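Local coordinates for biuret hydrolase (Pseudomonas sp., PDB 6C62), which hydrolyses 1-carboxybiuret to urea-1,3-dicarboxylate and ammonia in the bacterial degradation of atrazine, at residues M290-E295 with D355-L360. Sequence-based numbering, arbitrary orientation.
Sequences MWPDAE and DKVNAL
Pro292 packs against Lys356, Val357 and Leu360, on one side of the last turns of helix 340-360. The contact belongs to the amidase fold. It joins this helix to the connection from strand 288-289, at one edge of the main sheet within this chain, to helix 294-312. The side chains of Pro292 and Lys356 lie alongside each other and point opposite ways, with CB of Pro292 3.8 Å from CB of Lys356. Val357 crosses the proline at about a right angle, and its CG2 lies 3.9 Å from Pro292 CG. Trp291 has CG anti to its backbone N (chi1 -176°), which starts the side chain on a course that brings CZ2 to 3.8 Å from CG2 of Val357. That methyl meets the ring obliquely, and CG1 of Val357 lies near CZ2 and CH2. The indole NE1 is hydrogen-bonded to the hydroxyl of Tyr353, one turn before Val357 on helix 340-360, which probably helps fix the ring. On the more exposed side, the extended Lys356 chain runs out to Asp293, the residue just before helix 294-312. Its NZ meets the syn side of OD2, 28° out of the carboxylate plane, in a salt bridge of 2.9 Å. An alanine in place of Asp293 would probably leave the Lys356 ammonium without this mate and its chain freer to turn. At the other end, Leu360 CD2 sits 3.8 Å from Pro292 CD and 3.9 Å from Trp291 CE3.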
ATOM      1  N   MET A 290      13.888  25.436   2.120  1.00 18.02           N
ATOM      2  CA  MET A 290      14.388  24.083   1.834  1.00 19.02           C
ATOM      3  C   MET A 290      13.222  23.089   1.830  1.00 17.20           C
ATOM      4  O   MET A 290      12.439  23.046   2.736  1.00 18.27           O
ATOM      5  CB  MET A 290      15.483  23.667   2.814  1.00 21.59           C
ATOM      6  CG  MET A 290      16.640  24.699   2.779  1.00 25.15           C
ATOM      7  SD  MET A 290      17.427  24.889   1.118  1.00 30.57           S
ATOM      8  CE  MET A 290      18.609  23.556   1.357  1.00 40.09           C
ATOM      9  N   TRP A 291      13.129  22.312   0.771  1.00 14.79           N
ATOM     10  CA  TRP A 291      12.164  21.215   0.675  1.00 14.94           C
ATOM     11  C   TRP A 291      12.763  20.067   1.495  1.00 17.52           C
ATOM     12  O   TRP A 291      13.975  19.814   1.419  1.00 18.69           O
ATOM     13  CB  TRP A 291      12.010  20.837  -0.787  1.00 15.00           C
ATOM     14  CG  TRP A 291      10.980  19.779  -1.092  1.00 13.40           C
ATOM     15  CD1 TRP A 291      11.194  18.451  -1.112  1.00 13.90           C
ATOM     16  CD2 TRP A 291       9.643  19.973  -1.496  1.00 12.60           C
ATOM     17  NE1 TRP A 291      10.069  17.801  -1.491  1.00 12.59           N
ATOM     18  CE2 TRP A 291       9.089  18.712  -1.718  1.00 11.73           C
ATOM     19  CE3 TRP A 291       8.850  21.092  -1.692  1.00 12.86           C
ATOM     20  CZ2 TRP A 291       7.800  18.524  -2.131  1.00 12.43           C
ATOM     21  CZ3 TRP A 291       7.527  20.916  -2.088  1.00 13.71           C
ATOM     22  CH2 TRP A 291       7.008  19.634  -2.309  1.00 12.74           C
ATOM     23  N   PRO A 292      11.958  19.401   2.330  1.00 16.94           N
ATOM     24  CA  PRO A 292      12.546  18.300   3.114  1.00 18.05           C
ATOM     25  C   PRO A 292      13.039  17.077   2.268  1.00 16.98           C
ATOM     26  O   PRO A 292      12.291  16.544   1.429  1.00 16.65           O
ATOM     27  CB  PRO A 292      11.374  17.907   4.026  1.00 19.11           C
ATOM     28  CG  PRO A 292      10.173  18.135   3.153  1.00 17.93           C
ATOM     29  CD  PRO A 292      10.506  19.484   2.556  1.00 18.30           C
ATOM     30  N   ASP A 293      14.265  16.653   2.495  1.00 16.59           N
ATOM     31  CA  ASP A 293      14.796  15.410   1.966  1.00 16.13           C
ATOM     32  C   ASP A 293      14.585  15.263   0.457  1.00 15.09           C
ATOM     33  O   ASP A 293      14.194  14.187  -0.012  1.00 13.48           O
ATOM     34  CB  ASP A 293      14.115  14.204   2.650  1.00 19.19           C
ATOM     35  CG  ASP A 293      14.398  14.111   4.148  1.00 22.80           C
ATOM     36  OD1 ASP A 293      15.457  14.602   4.593  1.00 25.88           O
ATOM     37  OD2 ASP A 293      13.554  13.537   4.883  1.00 25.80           O
ATOM     38  N   ALA A 294      14.869  16.291  -0.311  1.00 14.72           N
ATOM     39  CA  ALA A 294      14.434  16.293  -1.746  1.00 15.07           C
ATOM     40  C   ALA A 294      15.147  15.209  -2.544  1.00 14.93           C
ATOM     41  O   ALA A 294      14.511  14.503  -3.328  1.00 14.86           O
ATOM     42  CB  ALA A 294      14.674  17.645  -2.373  1.00 16.23           C
ATOM     43  N   GLU A 295      16.450  15.073  -2.337  1.00 13.53           N
ATOM     44  CA  GLU A 295      17.209  14.105  -3.069  1.00 15.17           C
ATOM     45  C   GLU A 295      16.754  12.654  -2.711  1.00 15.13           C
ATOM     46  O   GLU A 295      16.774  11.772  -3.567  1.00 12.06           O
ATOM     47  CB  GLU A 295      18.700  14.237  -2.779  1.00 15.38           C
ATOM     48  CG  GLU A 295      19.546  13.252  -3.558  1.00 17.32           C
ATOM     49  CD  GLU A 295      21.056  13.471  -3.427  1.00 21.21           C
ATOM     50  OE1 GLU A 295      21.501  14.085  -2.420  1.00 19.42           O
ATOM     51  OE2 GLU A 295      21.772  13.003  -4.351  1.00 22.70           O
ATOM     52  N   ASP A 355       4.471  13.252   5.758  1.00 10.66           N
ATOM     53  CA  ASP A 355       4.367  14.051   6.989  1.00 13.78           C
ATOM     54  C   ASP A 355       5.204  15.351   6.884  1.00 12.70           C
ATOM     55  O   ASP A 355       4.704  16.415   7.253  1.00 12.03           O
ATOM     56  CB  ASP A 355       4.754  13.254   8.243  1.00 17.44           C
ATOM     57  CG  ASP A 355       3.741  12.157   8.618  1.00 23.72           C
ATOM     58  OD1 ASP A 355       2.547  12.216   8.184  1.00 28.76           O
ATOM     59  OD2 ASP A 355       4.133  11.202   9.390  1.00 27.87           O
ATOM     60  N   LYS A 356       6.436  15.257   6.376  1.00 13.01           N
ATOM     61  CA  LYS A 356       7.328  16.431   6.312  1.00 13.40           C
ATOM     62  C   LYS A 356       6.877  17.448   5.273  1.00 13.10           C
ATOM     63  O   LYS A 356       6.964  18.653   5.468  1.00 13.57           O
ATOM     64  CB  LYS A 356       8.763  16.014   6.015  1.00 14.42           C
ATOM     65  CG  LYS A 356       9.442  15.215   7.142  1.00 15.69           C
ATOM     66  CD  LYS A 356      10.863  14.913   6.755  1.00 16.50           C
ATOM     67  CE  LYS A 356      11.606  14.298   7.905  1.00 17.10           C
ATOM     68  NZ  LYS A 356      13.056  14.368   7.567  1.00 17.84           N
ATOM     69  N   VAL A 357       6.404  16.970   4.119  1.00 11.87           N
ATOM     70  CA  VAL A 357       5.880  17.857   3.108  1.00 11.95           C
ATOM     71  C   VAL A 357       4.590  18.568   3.567  1.00 12.72           C
ATOM     72  O   VAL A 357       4.450  19.797   3.371  1.00 12.96           O
ATOM     73  CB  VAL A 357       5.731  17.146   1.727  1.00 11.34           C
ATOM     74  CG1 VAL A 357       5.026  18.036   0.726  1.00 11.14           C
ATOM     75  CG2 VAL A 357       7.114  16.776   1.200  1.00 11.42           C
ATOM     76  N   ASN A 358       3.633  17.837   4.116  1.00 12.82           N
ATOM     77  CA  ASN A 358       2.419  18.476   4.674  1.00 13.04           C
ATOM     78  C   ASN A 358       2.759  19.502   5.783  1.00 13.02           C
ATOM     79  O   ASN A 358       2.113  20.546   5.876  1.00 14.59           O
ATOM     80  CB  ASN A 358       1.405  17.423   5.168  1.00 13.17           C
ATOM     81  CG  ASN A 358       0.713  16.704   3.998  1.00 14.22           C
ATOM     82  OD1 ASN A 358       0.390  17.316   2.986  1.00 14.21           O
ATOM     83  ND2 ASN A 358       0.434  15.422   4.162  1.00 14.43           N
ATOM     84  N   ALA A 359       3.775  19.218   6.576  1.00 13.21           N
ATOM     85  CA  ALA A 359       4.226  20.147   7.609  1.00 14.87           C
ATOM     86  C   ALA A 359       4.853  21.407   7.020  1.00 15.49           C
ATOM     87  O   ALA A 359       4.573  22.517   7.491  1.00 14.93           O
ATOM     88  CB  ALA A 359       5.173  19.479   8.620  1.00 16.15           C
ATOM     89  N   LEU A 360       5.657  21.257   5.972  1.00 15.73           N
ATOM     90  CA  LEU A 360       6.248  22.374   5.240  1.00 15.77           C
ATOM     91  C   LEU A 360       5.156  23.317   4.744  1.00 16.39           C
ATOM     92  O   LEU A 360       5.294  24.538   4.876  1.00 14.93           O
ATOM     93  CB  LEU A 360       7.006  21.900   3.991  1.00 16.69           C
ATOM     94  CG  LEU A 360       7.630  23.057   3.175  1.00 19.35           C
ATOM     95  CD1 LEU A 360       8.654  23.773   3.989  1.00 18.68           C
ATOM     96  CD2 LEU A 360       8.322  22.496   1.962  1.00 20.61           C
TER